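Local coordinates for protein trehalose-6-phosphate phosphatase (Candida albicans, PDB 5DXF) that has an N-terminal domain of glycosyltransferase family 20, a family of the GT-B clan, at residues Thr388-Ile391 with Ser392-Ser396. Numbering follows the deposited sequence.
Sequences TEII and SRINS
Thr388 O receives two donors from Ser392 one turn later in helix 381-398: the backbone N at 2.9 Å and, from the other face of the carbonyl plane, the side-chain OG at 3.2 Å. Serine suits this exposed place because, with OG beside its own backbone N (chi1 -69°), the short hydroxyl folds back onto the preceding turn. Glu389 O takes the amide of Arg393, N to O 2.9 Å. Their charged ends do not touch, with Glu389 OE1 5.2 Å from Arg393 NH2; Arg393 instead pairs through NH1 with Glu354 of helix 346-359. Ile390 is buried, its branched apolar side chain filling the face against that helix. Arginine's long aliphatic stem, bent at chi3 (-43°), lets it pass Ile390 and still reach Glu354; NH2 lies 3.6 Å from Ile390 CG1, while Ile390 CG2 lies over one guanidinium face. That CG2 also meets Ile394 CD1 at 4.0 Å, the two isoleucines lying side by side. Ile391 likewise runs alongside Asn395, its CG2 3.5 Å from ND2, and also packs on Leu350 and Val406. Asparagine, offering both donor and acceptor, suits the helix's edge: OD1 accepts from Val406 N, tying the helix to the next strand of this beta-alpha-beta unit. The chemistry is that of an amphipathic helix: branched aliphatics seal the inner side, whereas hydroxyl, amide and charged groups line the outer side and its borders.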
loop_
_atom_site.group_PDB
_atom_site.type_symbol
_atom_site.label_atom_id
_atom_site.label_comp_id
_atom_site.label_asym_id
_atom_site.label_seq_id
_atom_site.Cartn_x
_atom_site.Cartn_y
_atom_site.Cartn_z
ATOM N N THR A 388 -17.285 -4.412 13.806
ATOM C CA THR A 388 -17.582 -4.154 15.197
ATOM C C THR A 388 -18.617 -5.120 15.773
ATOM O O THR A 388 -18.474 -5.603 16.898
ATOM C CB THR A 388 -18.079 -2.724 15.350
ATOM O OG1 THR A 388 -16.976 -1.818 15.214
ATOM C CG2 THR A 388 -18.688 -2.543 16.665
ATOM N N GLU A 389 -19.659 -5.392 14.996
ATOM C CA GLU A 389 -20.692 -6.335 15.405
ATOM C C GLU A 389 -20.103 -7.726 15.627
ATOM O O GLU A 389 -20.397 -8.385 16.629
ATOM C CB GLU A 389 -21.813 -6.384 14.360
ATOM C CG GLU A 389 -22.886 -7.433 14.631
ATOM C CD GLU A 389 -24.072 -7.323 13.686
ATOM O OE1 GLU A 389 -24.860 -8.289 13.599
ATOM O OE2 GLU A 389 -24.219 -6.265 13.036
ATOM N N ILE A 390 -19.261 -8.160 14.694
ATOM C CA ILE A 390 -18.615 -9.462 14.803
ATOM C C ILE A 390 -17.698 -9.514 16.026
ATOM O O ILE A 390 -17.688 -10.505 16.756
ATOM C CB ILE A 390 -17.806 -9.801 13.534
ATOM C CG1 ILE A 390 -18.688 -9.679 12.291
ATOM C CG2 ILE A 390 -17.227 -11.201 13.627
ATOM C CD1 ILE A 390 -17.912 -9.647 10.989
ATOM N N ILE A 391 -16.940 -8.444 16.252
ATOM C CA ILE A 391 -16.068 -8.367 17.422
ATOM C C ILE A 391 -16.874 -8.478 18.712
ATOM O O ILE A 391 -16.533 -9.263 19.601
ATOM C CB ILE A 391 -15.251 -7.059 17.445
ATOM C CG1 ILE A 391 -14.238 -7.042 16.300
ATOM C CG2 ILE A 391 -14.523 -6.910 18.769
ATOM C CD1 ILE A 391 -13.409 -5.779 16.238
ATOM N N SER A 392 -17.948 -7.700 18.801
ATOM C CA SER A 392 -18.837 -7.749 19.952
ATOM C C SER A 392 -19.394 -9.151 20.159
ATOM O O SER A 392 -19.508 -9.612 21.295
ATOM C CB SER A 392 -19.984 -6.748 19.793
ATOM O OG SER A 392 -19.516 -5.412 19.871
ATOM N N ARG A 393 -19.726 -9.830 19.063
ATOM C CA ARG A 393 -20.276 -11.182 19.138
ATOM C C ARG A 393 -19.255 -12.183 19.677
ATOM O O ARG A 393 -19.563 -12.976 20.573
ATOM C CB ARG A 393 -20.773 -11.637 17.764
ATOM C CG ARG A 393 -21.828 -12.733 17.809
ATOM C CD ARG A 393 -21.884 -13.489 16.487
ATOM N NE ARG A 393 -21.806 -12.581 15.345
ATOM C CZ ARG A 393 -21.275 -12.897 14.167
ATOM N NH1 ARG A 393 -20.768 -14.105 13.965
ATOM N NH2 ARG A 393 -21.245 -12.004 13.186
ATOM N N ILE A 394 -18.043 -12.137 19.129
ATOM C CA ILE A 394 -16.963 -13.024 19.552
ATOM C C ILE A 394 -16.596 -12.805 21.019
ATOM O O ILE A 394 -16.456 -13.762 21.780
ATOM C CB ILE A 394 -15.700 -12.834 18.682
ATOM C CG1 ILE A 394 -16.003 -13.167 17.220
ATOM C CG2 ILE A 394 -14.561 -13.697 19.193
ATOM C CD1 ILE A 394 -14.818 -12.992 16.299
ATOM N N ASN A 395 -16.449 -11.544 21.415
ATOM C CA ASN A 395 -16.114 -11.230 22.800
ATOM C C ASN A 395 -17.244 -11.581 23.761
ATOM O O ASN A 395 -16.998 -11.948 24.909
ATOM C CB ASN A 395 -15.746 -9.752 22.945
ATOM C CG ASN A 395 -14.431 -9.415 22.274
ATOM O OD1 ASN A 395 -13.626 -10.299 21.980
ATOM N ND2 ASN A 395 -14.201 -8.130 22.037
ATOM N N SER A 396 -18.483 -11.463 23.296
ATOM C CA SER A 396 -19.626 -11.857 24.109
ATOM C C SER A 396 -19.665 -13.367 24.303
ATOM O O SER A 396 -19.988 -13.857 25.386
ATOM C CB SER A 396 -20.934 -11.381 23.477
ATOM O OG SER A 396 -22.049 -11.990 24.103
HETATM O O HOH W 1 -22.893 -10.224 12.911
#